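Local coordinates for FAD:protein FMN transferase (Vibrio cholerae, PDB 6NXI), which probably transfers the FMN moiety of FAD to a threonine hydroxyl of a target flavoprotein, releasing AMP, with magnesium, or alternatively manganese, as cofactor, at residues 56-61 with 71-76; 104-109 with 116-121; 134-137 with 142-145; 182-187 with 267-272. All blocks are in the same frame, centred on the assembly; numbering follows the deposited sequence. Where two conformers were deposited one is given.

Interaction 1: 56-61 with 71-76; sequences DSELSR and FAVSTQ
Glu58 reaches from the first turn of helix 58-64 to the start of helix 75-90, where its carboxylate meets Ser74, the N-cap residue of that second helix. Glu58 thus links the N-terminal turn of one helix to the N-cap of the next, at the surface of the ApbE-family domain. CB leaves the backbone toward 71-76, and with CG anti to the carbonyl carbon (chi1 -77°) and the chain extended beyond it, CD arrives 3.4 Å from Ser74 N in the conformer described here; a second was modelled. In this conformer OE1 takes two bonds from Ser74: N meets its syn lone pair at 3.1 Å and almost straight (170°), while OG donates to it over 3.0 Å from above the carboxylate plane. Thr77 OG1 is a further partner of OE1. OE2 takes a weak, bent bond from Ser74 N and lies against Val73 CA at 3.3 Å. The positive end of the helix dipole there would probably steady the negative charge. Farther along, the Phe71 ring lies by the backbone of the first helix, its CE2 3.8 Å from Glu58 O, and also meets the ring of His65. Arg61 bends back along its own helix, so that one face of its guanidinium lies over Glu58 CA and its NE donates to Asp56 O. Its CB touches Phe71 CZ at 3.9 Å.

Interaction 2: 104-109 with 116-121; sequences NLWGFG and VVPTDE
Leu105 and Pro118 bring the two backbones to 7.4 Å, CA to CA, in the last part of helix 100-105 and the loop that runs into helix 120-127. The first helix closes in a Schellman motif: Gly107, at positive phi, leaves the helical path, and its N bonds back to Asn104 O. The other segment is extended through Val117 and Pro118 as far as Thr119, the N-cap residue, whose OG1 accepts from Glu122 N. Between them Pro118 packs against two successive side chains, Leu105 and Trp106. The proline ring sits over one face of the Trp106 indole in a CH-pi contact, Pro118 CG standing 3.8 Å from the centroid of the six-membered ring and only 13° off the normal. Pro118 CD presses closer to the indole, 3.5 Å from Trp106 CZ3. Leu105 has CG anti to the backbone N (chi1 -180°); its CG lies 3.8 Å from Pro118 CG, and both methyls lean on Pro118 CB from the side away from the indole. Trp106 NE1 donates to Gly248 O, which helps set the rotation of the indole. At the margin Val117 adds a looser touch, its CG1 4.4 Å from Trp106 CZ3.

Interaction 3: 134-137 with 142-145; sequences HLTI and LSKD
Asp145 OD1 receives the shortest polar bond of the contact, 2.6 Å from His134 ND1. The N-H comes in on the syn lone pair, although the bond is bent (143°) and the imidazole and carboxylate planes stand 73° apart. Asp145 CG lies between its own backbone N and carbonyl carbon (chi1 68°), a rotation that swings the carboxylate over to the histidine. A second link joins the same residues, as Asp145 N donates to His134 O, and the two bonds together tie the open end of a beta hairpin, strands 135-138 and 141-144. Further along, Thr136 and Ser143 form an antiparallel hydrogen-bonded pair, with Ser143 N 2.9 Å from Thr136 O and the reciprocal bond running from Thr136 N to Ser143 O. Their hydroxyls meet on one face of the sheet: in the Ser143 conformer described, Thr136 OG1 and Ser143 OG are 3.0 Å apart in a hydrogen bond that either could donate. The other face carries Leu135, Ile137, Leu142 and Lys144. Here Ile137 and Leu142 lie side by side, Ile137 CG1 4.0 Å from Leu142 CD2, while helix 75-90 covers Leu135 and Ile137. Lys144 turns its amine away, to His65 O, Phe62 O and Leu149 O, with a cation-pi contact to Phe62.

Interaction 4: 182-187 with 267-272; sequences GGEIRL and TADGLA. With MG (magnesium ion), chain C; MG (magnesium ion), chain D.
Glu184 and Asp269 turn their carboxylates onto one magnesium ion, that of chain D, which is bound by Glu184 OE1 at 2.3 Å and by Asp269 OD1 at 2.2 Å. The two oxygens lie 3.3 Å apart, not hydrogen-bonded, as fellow ligands of the ion. Glu184 starts from the beginning of strand 184-188 with an unusual first torsion (chi1 -96°) and bends at chi2 (47°); this folded shape lays its CG 3.7 Å from Asp269 CG and directs OE1 to the ion. Its other oxygen, OE2, accepts from Thr224 N, so both oxygens of the carboxylate are held. Asp269, on helix 265-278, has CG anti to the backbone N, which brings the carboxylate alongside its own carbonyl. Asp269 O and OD1 can therefore chelate the second magnesium, that of chain C, at 2.3 and 2.6 Å, and OD1 bridges the two ions. This is the two-metal centre of the FAD pocket in an ApbE flavin transferase: Thr155 and Thr273 complete the protein share of the chain C site, and FAD touches both carboxylate residues. The two side chains cross at about a right angle, their carboxylate planes 40° apart. Rotation of the aspartate is fixed from its other oxygen, where Gly159 N donates to OD2 and water 1, itself a ligand of the chain D magnesium, gives OD2 a hydrogen bond of 2.6 Å.

The four interactions follow one another along the chain, each closing before the next opens. Interactions 1 and 3 are neighbours, centres about 13 Å apart: strand 71-72 borders strand 141-144 in a three-stranded antiparallel sheet, and Phe71 N lies 2.8 Å from Leu142 O in a probable hydrogen bond. Interaction 2 stands apart, its centre about 26 Å from that of interaction 1 and 25 Å from that of interaction 3, although helix 120-127 leads on to strand 135-138. Interaction 4 lies near the middle of the chain, where strand 184-188 of the eight-stranded sheet meets helix 265-278; its centre is about 22, 27 and 26 Å from those of interactions 1, 2 and 3. The metal centre is thus internal.

Interaction 1: 56-61 with 71-76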
loop_
_atom_site.group_PDB
_atom_site.type_symbol
_atom_site.label_atom_id
_atom_site.label_comp_id
_atom_site.label_asym_id
_atom_site.label_seq_id
_atom_site.Cartn_x
_atom_site.Cartn_y
_atom_site.Cartn_z
ATOM N N ASP A 56 19.897 -7.966 -2.435
ATOM C CA ASP A 56 20.835 -7.232 -1.545
ATOM C C ASP A 56 20.154 -5.999 -0.927
ATOM O O ASP A 56 20.875 -5.113 -0.388
ATOM C CB ASP A 56 22.121 -6.937 -2.326
ATOM C CG ASP A 56 22.785 -8.212 -2.844
ATOM O OD1 ASP A 56 22.903 -9.186 -2.064
ATOM O OD2 ASP A 56 23.145 -8.247 -4.041
ATOM N N SER A 57 18.821 -5.898 -0.995
ATOM C CA SER A 57 18.131 -4.782 -0.299
ATOM C C SER A 57 18.288 -4.987 1.211
ATOM O O SER A 57 18.571 -6.114 1.634
ATOM C CB SER A 57 16.674 -4.655 -0.707
ATOM O OG SER A 57 15.955 -5.774 -0.183
ATOM N N GLU A 58 18.166 -3.931 2.005
ATOM C CA GLU A 58 18.225 -4.047 3.489
ATOM C C GLU A 58 17.184 -5.058 3.948
ATOM O O GLU A 58 17.478 -5.887 4.800
ATOM C CB GLU A 58 17.813 -2.780 4.219
ATOM C CG GLU A 58 18.814 -1.684 4.261
ATOM C CD GLU A 58 18.504 -0.835 5.484
ATOM O OE1 GLU A 58 17.301 -0.506 5.709
ATOM O OE2 GLU A 58 19.433 -0.545 6.214
ATOM N N LEU A 59 15.998 -4.998 3.365
ATOM C CA LEU A 59 14.935 -5.910 3.823
ATOM C C LEU A 59 15.276 -7.337 3.418
ATOM O O LEU A 59 15.007 -8.239 4.225
ATOM C CB LEU A 59 13.609 -5.491 3.199
ATOM C CG LEU A 59 12.441 -6.408 3.523
ATOM C CD1 LEU A 59 12.090 -6.328 4.974
ATOM C CD2 LEU A 59 11.236 -6.014 2.653
ATOM N N SER A 60 15.834 -7.560 2.233
ATOM C CA SER A 60 16.142 -8.963 1.821
ATOM C C SER A 60 17.287 -9.467 2.690
ATOM O O SER A 60 17.245 -10.616 3.120
ATOM C CB SER A 60 16.450 -9.065 0.386
ATOM O OG SER A 60 15.254 -8.802 -0.361
ATOM N N ARG A 61 18.251 -8.602 2.981
ATOM C CA ARG A 61 19.350 -9.038 3.884
ATOM C C ARG A 61 18.771 -9.390 5.259
ATOM O O ARG A 61 19.306 -10.359 5.884
ATOM C CB ARG A 61 20.453 -7.982 3.890
ATOM C CG ARG A 61 21.133 -7.914 2.532
ATOM C CD ARG A 61 22.322 -7.003 2.551
ATOM N NE ARG A 61 21.968 -5.663 2.146
ATOM C CZ ARG A 61 21.924 -4.578 2.942
ATOM N NH1 ARG A 61 22.181 -4.648 4.245
ATOM N NH2 ARG A 61 21.582 -3.431 2.405
ATOM N N PHE A 71 19.361 -6.668 13.966
ATOM C CA PHE A 71 19.860 -6.350 12.617
ATOM C C PHE A 71 19.567 -4.868 12.336
ATOM O O PHE A 71 18.391 -4.432 12.250
ATOM C CB PHE A 71 19.177 -7.303 11.634
ATOM C CG PHE A 71 19.598 -7.116 10.208
ATOM C CD1 PHE A 71 20.612 -7.857 9.634
ATOM C CD2 PHE A 71 18.937 -6.193 9.424
ATOM C CE1 PHE A 71 20.944 -7.680 8.299
ATOM C CE2 PHE A 71 19.320 -5.970 8.108
ATOM C CZ PHE A 71 20.287 -6.741 7.538
ATOM N N ALA A 72 20.619 -4.065 12.195
ATOM C CA ALA A 72 20.463 -2.613 12.030
ATOM C C ALA A 72 19.910 -2.306 10.638
ATOM O O ALA A 72 20.294 -2.961 9.653
ATOM C CB ALA A 72 21.775 -1.920 12.279
ATOM N N VAL A 73 18.985 -1.356 10.603
ATOM C CA VAL A 73 18.341 -0.872 9.364
ATOM C C VAL A 73 18.343 0.658 9.351
ATOM O O VAL A 73 18.585 1.348 10.386
ATOM C CB VAL A 73 16.922 -1.448 9.227
ATOM C CG1 VAL A 73 16.936 -2.972 9.101
ATOM C CG2 VAL A 73 16.035 -0.997 10.378
ATOM N N SER A 74 18.058 1.183 8.170
ATOM C CA SER A 74 17.975 2.629 7.918
ATOM C C SER A 74 16.794 3.227 8.685
ATOM O O SER A 74 15.810 2.503 8.992
ATOM C CB SER A 74 17.829 2.883 6.452
ATOM O OG SER A 74 16.583 2.378 5.984
ATOM N N THR A 75 16.869 4.531 8.939
ATOM C CA THR A 75 15.750 5.296 9.520
ATOM C C THR A 75 14.488 5.040 8.706
ATOM O O THR A 75 13.406 4.845 9.311
ATOM C CB THR A 75 16.068 6.790 9.526
ATOM O OG1 THR A 75 17.275 6.841 10.284
ATOM C CG2 THR A 75 14.963 7.621 10.120
ATOM N N GLN A 76 14.583 5.045 7.377
ATOM C CA GLN A 76 13.356 4.913 6.531
ATOM C C GLN A 76 12.737 3.526 6.717
ATOM O O GLN A 76 11.540 3.401 6.970
ATOM C CB GLN A 76 13.642 5.180 5.053
ATOM C CG GLN A 76 14.179 6.565 4.753
ATOM C CD GLN A 76 15.679 6.679 4.711
ATOM O OE1 GLN A 76 16.415 6.067 5.516
ATOM N NE2 GLN A 76 16.143 7.475 3.750
#

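Interaction 2: 104-109 with 116-121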
loop_
_atom_site.group_PDB
_atom_site.type_symbol
_atom_site.label_atom_id
_atom_site.label_comp_id
_atom_site.label_asym_id
_atom_site.label_seq_id
_atom_site.Cartn_x
_atom_site.Cartn_y
_atom_site.Cartn_z
ATOM N N ASN A 104 4.565 -15.610 -1.044
ATOM C CA ASN A 104 5.503 -16.292 -1.943
ATOM C C ASN A 104 4.907 -17.648 -2.323
ATOM O O ASN A 104 4.902 -17.959 -3.518
ATOM C CB ASN A 104 6.872 -16.429 -1.308
ATOM C CG ASN A 104 7.567 -15.095 -1.085
ATOM O OD1 ASN A 104 7.066 -14.055 -1.479
ATOM N ND2 ASN A 104 8.658 -15.135 -0.327
ATOM N N LEU A 105 4.369 -18.397 -1.362
ATOM C CA LEU A 105 3.748 -19.725 -1.649
ATOM C C LEU A 105 2.682 -19.603 -2.744
ATOM O O LEU A 105 2.601 -20.492 -3.623
ATOM C CB LEU A 105 3.181 -20.295 -0.356
ATOM C CG LEU A 105 2.517 -21.666 -0.487
ATOM C CD1 LEU A 105 3.545 -22.763 -0.749
ATOM C CD2 LEU A 105 1.700 -21.986 0.743
ATOM N N TRP A 106 1.820 -18.609 -2.627
ATOM C CA TRP A 106 0.648 -18.484 -3.516
ATOM C C TRP A 106 1.011 -17.907 -4.883
ATOM O O TRP A 106 0.121 -17.809 -5.711
ATOM C CB TRP A 106 -0.458 -17.719 -2.799
ATOM C CG TRP A 106 -1.096 -18.547 -1.730
ATOM C CD1 TRP A 106 -0.990 -18.405 -0.381
ATOM C CD2 TRP A 106 -1.896 -19.728 -1.928
ATOM N NE1 TRP A 106 -1.673 -19.393 0.260
ATOM C CE2 TRP A 106 -2.264 -20.193 -0.652
ATOM C CE3 TRP A 106 -2.422 -20.344 -3.064
ATOM C CZ2 TRP A 106 -3.074 -21.308 -0.471
ATOM C CZ3 TRP A 106 -3.241 -21.440 -2.883
ATOM C CH2 TRP A 106 -3.542 -21.900 -1.601
ATOM N N GLY A 107 2.246 -17.430 -5.076
ATOM C CA GLY A 107 2.747 -17.023 -6.399
ATOM C C GLY A 107 2.849 -15.528 -6.572
ATOM O O GLY A 107 2.939 -15.098 -7.754
ATOM N N PHE A 108 2.821 -14.742 -5.504
ATOM C CA PHE A 108 2.724 -13.268 -5.591
ATOM C C PHE A 108 4.000 -12.578 -5.139
ATOM O O PHE A 108 3.943 -11.338 -4.892
ATOM C CB PHE A 108 1.496 -12.790 -4.839
ATOM C CG PHE A 108 0.211 -13.321 -5.414
ATOM C CD1 PHE A 108 -0.249 -12.813 -6.603
ATOM C CD2 PHE A 108 -0.532 -14.280 -4.737
ATOM C CE1 PHE A 108 -1.453 -13.253 -7.114
ATOM C CE2 PHE A 108 -1.726 -14.731 -5.259
ATOM C CZ PHE A 108 -2.191 -14.192 -6.437
ATOM N N GLY A 109 5.062 -13.343 -4.945
ATOM C CA GLY A 109 6.347 -12.761 -4.504
ATOM C C GLY A 109 7.436 -13.188 -5.473
ATOM O O GLY A 109 7.206 -13.595 -6.623
ATOM N N VAL A 116 0.188 -25.997 -9.661
ATOM C CA VAL A 116 -0.421 -26.941 -8.687
ATOM C C VAL A 116 -0.675 -26.204 -7.376
ATOM O O VAL A 116 0.158 -25.347 -6.934
ATOM C CB VAL A 116 0.455 -28.194 -8.488
ATOM C CG1 VAL A 116 -0.121 -29.121 -7.434
ATOM C CG2 VAL A 116 0.692 -28.912 -9.799
ATOM N N VAL A 117 -1.840 -26.441 -6.795
ATOM C CA VAL A 117 -2.244 -25.786 -5.529
ATOM C C VAL A 117 -1.343 -26.325 -4.422
ATOM O O VAL A 117 -1.108 -27.523 -4.331
ATOM C CB VAL A 117 -3.729 -26.103 -5.249
ATOM C CG1 VAL A 117 -4.174 -25.621 -3.883
ATOM C CG2 VAL A 117 -4.607 -25.535 -6.351
ATOM N N PRO A 118 -0.853 -25.485 -3.509
ATOM C CA PRO A 118 -0.092 -26.013 -2.375
ATOM C C PRO A 118 -0.910 -27.013 -1.553
ATOM O O PRO A 118 -2.082 -26.816 -1.400
ATOM C CB PRO A 118 0.149 -24.798 -1.478
ATOM C CG PRO A 118 -0.178 -23.612 -2.312
ATOM C CD PRO A 118 -1.039 -24.036 -3.479
ATOM N N THR A 119 -0.272 -28.062 -1.067
ATOM C CA THR A 119 -0.860 -29.038 -0.133
ATOM C C THR A 119 -1.123 -28.338 1.198
ATOM O O THR A 119 -0.467 -27.315 1.512
ATOM C CB THR A 119 0.015 -30.284 0.046
ATOM O OG1 THR A 119 1.201 -29.947 0.757
ATOM C CG2 THR A 119 0.413 -30.930 -1.266
ATOM N N ASP A 120 -2.039 -28.905 1.976
ATOM C CA ASP A 120 -2.313 -28.427 3.352
ATOM C C ASP A 120 -1.010 -28.540 4.153
ATOM O O ASP A 120 -0.730 -27.640 4.962
ATOM C CB ASP A 120 -3.486 -29.189 3.981
ATOM C CG ASP A 120 -4.855 -28.654 3.578
ATOM O OD1 ASP A 120 -4.956 -27.924 2.586
ATOM O OD2 ASP A 120 -5.839 -29.011 4.252
ATOM N N GLU A 121 -0.181 -29.551 3.883
ATOM C CA GLU A 121 1.098 -29.688 4.632
ATOM C C GLU A 121 2.068 -28.563 4.282
ATOM O O GLU A 121 2.707 -28.025 5.213
ATOM C CB GLU A 121 1.777 -31.026 4.371
ATOM C CG GLU A 121 1.024 -32.167 4.995
ATOM C CD GLU A 121 -0.112 -32.752 4.175
ATOM O OE1 GLU A 121 -0.563 -32.124 3.152
ATOM O OE2 GLU A 121 -0.542 -33.855 4.545
#

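Interaction 3: 134-137 with 142-145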
loop_
_atom_site.group_PDB
_atom_site.type_symbol
_atom_site.label_atom_id
_atom_site.label_comp_id
_atom_site.label_asym_id
_atom_site.label_seq_id
_atom_site.Cartn_x
_atom_site.Cartn_y
_atom_site.Cartn_z
ATOM N N HIS A 134 6.614 -12.498 16.023
ATOM C CA HIS A 134 8.006 -12.971 15.806
ATOM C C HIS A 134 8.955 -11.805 15.530
ATOM O O HIS A 134 10.192 -12.036 15.554
ATOM C CB HIS A 134 8.114 -14.017 14.709
ATOM C CG HIS A 134 7.370 -15.281 14.965
ATOM N ND1 HIS A 134 7.726 -16.195 15.977
ATOM C CD2 HIS A 134 6.324 -15.815 14.315
ATOM C CE1 HIS A 134 6.899 -17.218 15.932
ATOM N NE2 HIS A 134 6.037 -17.020 14.896
ATOM N N LEU A 135 8.409 -10.620 15.252
ATOM C CA LEU A 135 9.168 -9.446 14.781
ATOM C C LEU A 135 9.171 -8.418 15.912
ATOM O O LEU A 135 8.077 -8.050 16.365
ATOM C CB LEU A 135 8.486 -8.878 13.526
ATOM C CG LEU A 135 9.159 -7.644 12.908
ATOM C CD1 LEU A 135 10.571 -7.948 12.417
ATOM C CD2 LEU A 135 8.328 -7.111 11.765
ATOM N N THR A 136 10.342 -7.917 16.297
ATOM C CA THR A 136 10.420 -6.812 17.285
ATOM C C THR A 136 11.360 -5.715 16.776
ATOM O O THR A 136 12.329 -5.992 16.014
ATOM C CB THR A 136 10.751 -7.365 18.679
ATOM O OG1 THR A 136 11.874 -8.230 18.566
ATOM C CG2 THR A 136 9.614 -8.171 19.268
ATOM N N ILE A 137 11.079 -4.498 17.262
ATOM C CA ILE A 137 11.924 -3.302 17.021
ATOM C C ILE A 137 12.649 -2.959 18.322
ATOM O O ILE A 137 12.005 -2.923 19.396
ATOM C CB ILE A 137 11.082 -2.131 16.511
ATOM C CG1 ILE A 137 10.472 -2.470 15.150
ATOM C CG2 ILE A 137 11.923 -0.875 16.486
ATOM C CD1 ILE A 137 9.626 -1.355 14.579
ATOM N N LEU A 142 15.933 -4.368 13.852
ATOM C CA LEU A 142 14.883 -5.402 13.810
ATOM C C LEU A 142 15.450 -6.699 14.379
ATOM O O LEU A 142 16.607 -7.021 14.066
ATOM C CB LEU A 142 14.476 -5.642 12.349
ATOM C CG LEU A 142 14.063 -4.430 11.526
ATOM C CD1 LEU A 142 13.552 -4.907 10.169
ATOM C CD2 LEU A 142 13.011 -3.606 12.243
ATOM N N SER A 143 14.597 -7.485 15.048
ATOM C CA SER A 143 14.969 -8.874 15.415
ATOM C C SER A 143 13.824 -9.820 15.067
ATOM O O SER A 143 12.643 -9.388 15.021
ATOM C CB SER A 143 15.433 -9.032 16.858
ATOM O OG SER A 143 14.734 -8.168 17.731
ATOM N N LYS A 144 14.204 -11.046 14.769
ATOM C CA LYS A 144 13.252 -12.119 14.419
ATOM C C LYS A 144 13.588 -13.305 15.309
ATOM O O LYS A 144 14.784 -13.635 15.361
ATOM C CB LYS A 144 13.346 -12.449 12.929
ATOM C CG LYS A 144 14.747 -12.731 12.403
ATOM C CD LYS A 144 14.906 -12.593 10.891
ATOM C CE LYS A 144 14.744 -13.900 10.163
ATOM N NZ LYS A 144 15.040 -13.737 8.725
ATOM N N ASP A 145 12.585 -13.846 16.007
ATOM C CA ASP A 145 12.814 -14.887 17.045
ATOM C C ASP A 145 12.785 -16.240 16.353
ATOM O O ASP A 145 13.032 -17.257 17.033
ATOM C CB ASP A 145 11.831 -14.781 18.204
ATOM C CG ASP A 145 10.389 -15.114 17.885
ATOM O OD1 ASP A 145 10.088 -15.593 16.740
ATOM O OD2 ASP A 145 9.572 -14.894 18.791
#

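Interaction 4: 182-187 with 267-272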
loop_
_atom_site.group_PDB
_atom_site.type_symbol
_atom_site.label_atom_id
_atom_site.label_comp_id
_atom_site.label_asym_id
_atom_site.label_seq_id
_atom_site.Cartn_x
_atom_site.Cartn_y
_atom_site.Cartn_z
ATOM N N GLY A 182 1.958 3.243 -8.790
ATOM C CA GLY A 182 1.134 2.039 -8.830
ATOM C C GLY A 182 -0.265 2.289 -8.290
ATOM O O GLY A 182 -0.795 1.428 -7.538
ATOM N N GLY A 183 -0.845 3.478 -8.490
ATOM C CA GLY A 183 -2.212 3.772 -8.068
ATOM C C GLY A 183 -2.343 4.389 -6.686
ATOM O O GLY A 183 -3.451 4.892 -6.387
ATOM N N GLU A 184 -1.283 4.387 -5.869
ATOM C CA GLU A 184 -1.301 5.070 -4.558
ATOM C C GLU A 184 -0.962 6.538 -4.837
ATOM O O GLU A 184 -0.055 6.786 -5.685
ATOM C CB GLU A 184 -0.228 4.503 -3.633
ATOM C CG GLU A 184 -0.768 3.436 -2.681
ATOM C CD GLU A 184 -1.641 2.340 -3.255
ATOM O OE1 GLU A 184 -1.134 1.211 -3.417
ATOM O OE2 GLU A 184 -2.857 2.623 -3.601
ATOM N N ILE A 185 -1.738 7.444 -4.262
ATOM C CA ILE A 185 -1.698 8.874 -4.634
ATOM C C ILE A 185 -1.496 9.772 -3.425
ATOM O O ILE A 185 -2.056 9.564 -2.349
ATOM C CB ILE A 185 -2.984 9.226 -5.389
ATOM C CG1 ILE A 185 -3.123 8.392 -6.651
ATOM C CG2 ILE A 185 -3.021 10.721 -5.646
ATOM C CD1 ILE A 185 -4.497 8.535 -7.296
ATOM N N ARG A 186 -0.786 10.858 -3.644
ATOM C CA ARG A 186 -0.818 11.972 -2.689
ATOM C C ARG A 186 -0.934 13.291 -3.451
ATOM O O ARG A 186 -0.216 13.454 -4.454
ATOM C CB ARG A 186 0.412 11.973 -1.794
ATOM C CG ARG A 186 0.339 13.056 -0.744
ATOM C CD ARG A 186 1.237 12.700 0.430
ATOM N NE ARG A 186 1.564 13.916 1.132
ATOM C CZ ARG A 186 2.509 14.018 2.046
ATOM N NH1 ARG A 186 3.264 12.969 2.345
ATOM N NH2 ARG A 186 2.707 15.206 2.622
ATOM N N LEU A 187 -1.804 14.168 -2.967
ATOM C CA LEU A 187 -2.168 15.424 -3.659
ATOM C C LEU A 187 -1.889 16.631 -2.785
ATOM O O LEU A 187 -2.049 16.555 -1.550
ATOM C CB LEU A 187 -3.672 15.422 -3.914
ATOM C CG LEU A 187 -4.274 14.229 -4.616
ATOM C CD1 LEU A 187 -5.789 14.358 -4.668
ATOM C CD2 LEU A 187 -3.644 14.094 -6.011
ATOM N N THR A 267 0.436 5.384 5.387
ATOM C CA THR A 267 -0.638 5.004 6.320
ATOM C C THR A 267 -1.878 4.594 5.538
ATOM O O THR A 267 -2.479 3.531 5.862
ATOM C CB THR A 267 -0.895 6.120 7.319
ATOM O OG1 THR A 267 0.335 6.298 8.032
ATOM C CG2 THR A 267 -2.022 5.726 8.244
ATOM N N ALA A 268 -2.259 5.357 4.519
ATOM C CA ALA A 268 -3.450 5.019 3.716
ATOM C C ALA A 268 -3.251 3.655 3.057
ATOM O O ALA A 268 -4.205 2.855 3.053
ATOM C CB ALA A 268 -3.764 6.024 2.675
ATOM N N ASP A 269 -2.035 3.377 2.589
ATOM C CA ASP A 269 -1.697 2.115 1.872
ATOM C C ASP A 269 -1.891 0.925 2.795
ATOM O O ASP A 269 -2.578 -0.059 2.393
ATOM C CB ASP A 269 -0.280 2.236 1.309
ATOM C CG ASP A 269 0.094 1.249 0.222
ATOM O OD1 ASP A 269 -0.812 0.500 -0.232
ATOM O OD2 ASP A 269 1.306 1.183 -0.109
ATOM N N GLY A 270 -1.276 0.945 3.972
ATOM C CA GLY A 270 -1.425 -0.124 4.979
ATOM C C GLY A 270 -2.875 -0.306 5.368
ATOM O O GLY A 270 -3.342 -1.467 5.458
ATOM N N LEU A 271 -3.586 0.793 5.588
ATOM C CA LEU A 271 -4.995 0.732 6.050
ATOM C C LEU A 271 -5.896 0.098 5.007
ATOM O O LEU A 271 -6.726 -0.767 5.385
ATOM C CB LEU A 271 -5.483 2.131 6.408
ATOM C CG LEU A 271 -5.033 2.582 7.792
ATOM C CD1 LEU A 271 -5.400 4.031 7.978
ATOM C CD2 LEU A 271 -5.634 1.747 8.906
ATOM N N ALA A 272 -5.708 0.453 3.742
ATOM C CA ALA A 272 -6.625 -0.054 2.711
ATOM C C ALA A 272 -6.523 -1.588 2.694
ATOM O O ALA A 272 -7.571 -2.256 2.626
ATOM C CB ALA A 272 -6.287 0.581 1.388
HETATM MG MG MG C . -1.514 -1.609 1.075
HETATM MG MG MG D . -0.887 -0.625 -2.072
HETATM O O HOH W 1 1.442 -0.823 -1.719
HETATM O O HOH W 2 -3.336 -0.208 -1.357
#